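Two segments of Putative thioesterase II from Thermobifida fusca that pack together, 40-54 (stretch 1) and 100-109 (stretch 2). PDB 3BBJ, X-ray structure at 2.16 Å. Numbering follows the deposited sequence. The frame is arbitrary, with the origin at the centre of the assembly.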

# COMPACT_ATOMS: atom_id res chain seq x y z
N TYR A 40 -2.60 -6.71 15.48
CA TYR A 40 -2.38 -7.95 16.21
C TYR A 40 -2.63 -9.16 15.31
O TYR A 40 -1.88 -10.13 15.33
CB TYR A 40 -3.24 -7.99 17.49
CG TYR A 40 -3.25 -9.33 18.20
CD1 TYR A 40 -2.11 -9.81 18.84
CD2 TYR A 40 -4.40 -10.13 18.21
CE1 TYR A 40 -2.13 -11.04 19.47
CE2 TYR A 40 -4.42 -11.35 18.83
CZ TYR A 40 -3.29 -11.81 19.47
OH TYR A 40 -3.35 -13.03 20.11
N LEU A 41 -3.68 -9.09 14.50
CA LEU A 41 -4.03 -10.16 13.56
C LEU A 41 -2.99 -10.24 12.44
O LEU A 41 -2.74 -11.32 11.88
CB LEU A 41 -5.41 -9.94 12.96
CG LEU A 41 -6.60 -9.67 13.90
CD1 LEU A 41 -7.84 -9.56 13.06
CD2 LEU A 41 -6.79 -10.76 14.97
N MSE A 42 -2.39 -9.10 12.10
CA MSE A 42 -1.30 -9.07 11.12
C MSE A 42 -0.05 -9.80 11.62
O MSE A 42 0.57 -10.56 10.87
CB MSE A 42 -0.97 -7.63 10.73
CG MSE A 42 -1.97 -7.07 9.68
SE MSE A 42 -1.97 -5.15 9.45
CE MSE A 42 -0.07 -4.83 9.58
N THR A 43 0.27 -9.59 12.89
CA THR A 43 1.43 -10.15 13.55
C THR A 43 1.39 -11.68 13.50
O THR A 43 2.40 -12.34 13.23
CB THR A 43 1.47 -9.66 15.03
OG1 THR A 43 1.80 -8.25 15.06
CG2 THR A 43 2.49 -10.42 15.82
N VAL A 44 0.20 -12.20 13.77
CA VAL A 44 -0.05 -13.64 13.76
C VAL A 44 0.04 -14.19 12.33
O VAL A 44 0.63 -15.26 12.11
CB VAL A 44 -1.44 -13.94 14.37
CG1 VAL A 44 -1.96 -15.30 13.92
CG2 VAL A 44 -1.37 -13.87 15.90
N LEU A 45 -0.53 -13.48 11.37
CA LEU A 45 -0.48 -13.92 9.99
C LEU A 45 0.95 -13.82 9.48
O LEU A 45 1.40 -14.69 8.74
CB LEU A 45 -1.41 -13.09 9.10
CG LEU A 45 -2.92 -13.29 9.21
CD1 LEU A 45 -3.58 -12.56 8.01
CD2 LEU A 45 -3.33 -14.77 9.23
N GLN A 46 1.68 -12.78 9.89
CA GLN A 46 3.08 -12.66 9.47
C GLN A 46 3.86 -13.89 9.88
O GLN A 46 4.69 -14.37 9.10
CB GLN A 46 3.74 -11.39 10.04
CG GLN A 46 5.23 -11.24 9.65
CD GLN A 46 5.84 -9.91 10.08
OE1 GLN A 46 5.44 -8.86 9.60
NE2 GLN A 46 6.83 -9.96 10.97
N ARG A 47 3.61 -14.37 11.10
CA ARG A 47 4.30 -15.54 11.64
C ARG A 47 4.07 -16.79 10.81
O ARG A 47 4.98 -17.57 10.56
CB ARG A 47 3.88 -15.83 13.09
CG ARG A 47 4.57 -14.95 14.10
CD ARG A 47 4.64 -15.58 15.48
NE ARG A 47 5.80 -15.08 16.20
CZ ARG A 47 5.87 -13.93 16.88
NH1 ARG A 47 4.82 -13.12 16.96
NH2 ARG A 47 7.00 -13.59 17.48
N SER A 48 2.82 -16.98 10.41
CA SER A 48 2.45 -18.10 9.59
C SER A 48 3.19 -18.08 8.26
O SER A 48 3.61 -19.12 7.76
CB SER A 48 0.94 -18.08 9.32
OG SER A 48 0.54 -16.90 8.65
N ALA A 49 3.35 -16.89 7.70
CA ALA A 49 3.94 -16.75 6.38
C ALA A 49 5.43 -17.03 6.39
O ALA A 49 5.95 -17.68 5.48
CB ALA A 49 3.67 -15.37 5.83
N LEU A 50 6.13 -16.53 7.39
CA LEU A 50 7.58 -16.74 7.48
C LEU A 50 7.92 -18.18 7.86
O LEU A 50 9.01 -18.65 7.58
CB LEU A 50 8.20 -15.77 8.49
CG LEU A 50 8.06 -14.28 8.19
CD1 LEU A 50 8.50 -13.46 9.40
CD2 LEU A 50 8.86 -13.94 6.98
N ALA A 51 6.99 -18.86 8.54
CA ALA A 51 7.16 -20.27 8.86
C ALA A 51 7.16 -21.09 7.57
O ALA A 51 7.84 -22.13 7.48
CB ALA A 51 6.06 -20.76 9.79
N GLU A 52 6.44 -20.61 6.56
CA GLU A 52 6.33 -21.30 5.27
C GLU A 52 7.39 -20.87 4.25
O GLU A 52 7.40 -21.39 3.14
CB GLU A 52 4.93 -21.06 4.69
CG GLU A 52 3.82 -21.69 5.53
CD GLU A 52 3.77 -23.22 5.40
OE1 GLU A 52 3.66 -23.71 4.26
OE2 GLU A 52 3.82 -23.91 6.45
N SER A 53 8.28 -19.97 4.65
CA SER A 53 9.21 -19.36 3.72
C SER A 53 10.66 -19.68 4.02
O SER A 53 11.04 -19.89 5.17
CB SER A 53 9.04 -17.84 3.76
OG SER A 53 10.01 -17.18 2.96
N ASP A 54 11.45 -19.66 2.95
CA ASP A 54 12.90 -19.88 3.01
C ASP A 54 13.65 -18.57 3.26
O ASP A 54 14.86 -18.56 3.44
CB ASP A 54 13.41 -20.58 1.72
CG ASP A 54 12.69 -20.12 0.44
OD1 ASP A 54 11.76 -19.30 0.52
OD2 ASP A 54 13.05 -20.60 -0.65
N THR A 100 -14.03 -16.15 7.09
CA THR A 100 -12.74 -15.50 6.84
C THR A 100 -12.73 -14.11 7.48
O THR A 100 -13.65 -13.33 7.33
CB THR A 100 -12.36 -15.43 5.34
OG1 THR A 100 -13.41 -14.79 4.60
CG2 THR A 100 -12.11 -16.82 4.76
N ILE A 101 -11.66 -13.83 8.22
CA ILE A 101 -11.51 -12.58 8.93
C ILE A 101 -10.70 -11.58 8.08
O ILE A 101 -11.14 -10.45 7.79
CB ILE A 101 -10.78 -12.84 10.27
CG1 ILE A 101 -11.53 -13.90 11.10
CG2 ILE A 101 -10.54 -11.53 11.06
CD1 ILE A 101 -12.98 -13.55 11.47
N LEU A 102 -9.54 -12.06 7.64
CA LEU A 102 -8.49 -11.25 7.07
C LEU A 102 -7.61 -12.11 6.19
O LEU A 102 -7.35 -13.26 6.52
CB LEU A 102 -7.64 -10.75 8.24
CG LEU A 102 -6.40 -9.90 7.97
CD1 LEU A 102 -6.82 -8.59 7.29
CD2 LEU A 102 -5.69 -9.64 9.27
N THR A 103 -7.15 -11.55 5.07
CA THR A 103 -6.15 -12.21 4.23
C THR A 103 -4.97 -11.27 3.96
O THR A 103 -5.15 -10.08 3.77
CB THR A 103 -6.72 -12.71 2.90
OG1 THR A 103 -5.69 -13.44 2.21
CG2 THR A 103 -7.17 -11.57 2.02
N GLY A 104 -3.77 -11.85 4.00
CA GLY A 104 -2.54 -11.14 3.71
C GLY A 104 -1.73 -11.86 2.64
O GLY A 104 -1.84 -13.08 2.49
N THR A 105 -1.00 -11.10 1.83
CA THR A 105 -0.03 -11.67 0.90
C THR A 105 1.26 -10.95 1.25
O THR A 105 1.27 -9.75 1.44
CB THR A 105 -0.45 -11.52 -0.56
OG1 THR A 105 -1.76 -12.07 -0.71
CG2 THR A 105 0.53 -12.26 -1.50
N LEU A 106 2.32 -11.72 1.43
CA LEU A 106 3.57 -11.19 1.91
C LEU A 106 4.71 -11.58 1.00
O LEU A 106 4.92 -12.77 0.73
CB LEU A 106 3.88 -11.67 3.35
CG LEU A 106 2.97 -11.18 4.50
CD1 LEU A 106 1.64 -11.93 4.52
CD2 LEU A 106 3.66 -11.32 5.84
N ALA A 107 5.42 -10.56 0.51
CA ALA A 107 6.64 -10.77 -0.24
C ALA A 107 7.70 -10.90 0.84
O ALA A 107 7.96 -9.93 1.57
CB ALA A 107 6.94 -9.59 -1.17
N THR A 108 8.29 -12.09 0.95
CA THR A 108 9.36 -12.32 1.92
C THR A 108 10.68 -12.40 1.20
O THR A 108 10.77 -12.91 0.07
CB THR A 108 9.17 -13.61 2.77
OG1 THR A 108 9.63 -14.74 2.03
CG2 THR A 108 7.70 -13.80 3.19
N ALA A 109 11.70 -11.86 1.85
CA ALA A 109 13.07 -11.86 1.34
C ALA A 109 13.99 -11.79 2.57
O ALA A 109 13.50 -11.80 3.69
CB ALA A 109 13.30 -10.68 0.42

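Helix 40-51 lies across strand 100-109 with its axis 9.3 Å away at closest approach and the two N-to-C directions 47° apart. The register, Leu41 to Leu102, Leu45 to Gly104, Ala49 to Leu106 and Ser53 to Thr108, advances four residues on one stretch for every two on the other, so Leu41, Leu45 and Ala49 on one helix face, and Ser53 in the loop that follows, pair with every second strand residue; Ile101 also touches Leu41. Thr103 and Thr105 point their CB atoms away.

Leu102, with 72 Å² covered, is the largest contributor. Leu102, with chi1 178° (t) and chi2 63° (p), sets its CD2 against two helix leucines, 3.7 Å from Leu41 CB and 3.8 Å from Leu45 CD1, an apolar cluster at van der Waals range. Two residues further along the strand, Gly104 offers no side chain: Leu45 CD1 comes to 4.1 Å from Gly104 N, and an ideal CB on the glycine would sit 3.9 Å from that same methyl.

Leu106, 66 Å² covered, packs its CD2 3.9 Å from Gln46 CA and 4.1 Å from Ala49 CB. Ala49 presents only its CB here, and Ala49 CA lies 7.1 Å from Leu106 CA.

Thr108, 65 Å² covered, suits its place by carrying both a methyl and a hydroxyl: Thr108 CG2 lies 4.0 Å from Leu50 CD2, while Ser53 OG donates a 2.6 Å hydrogen bond to Thr108 OG1, the only one across the pair.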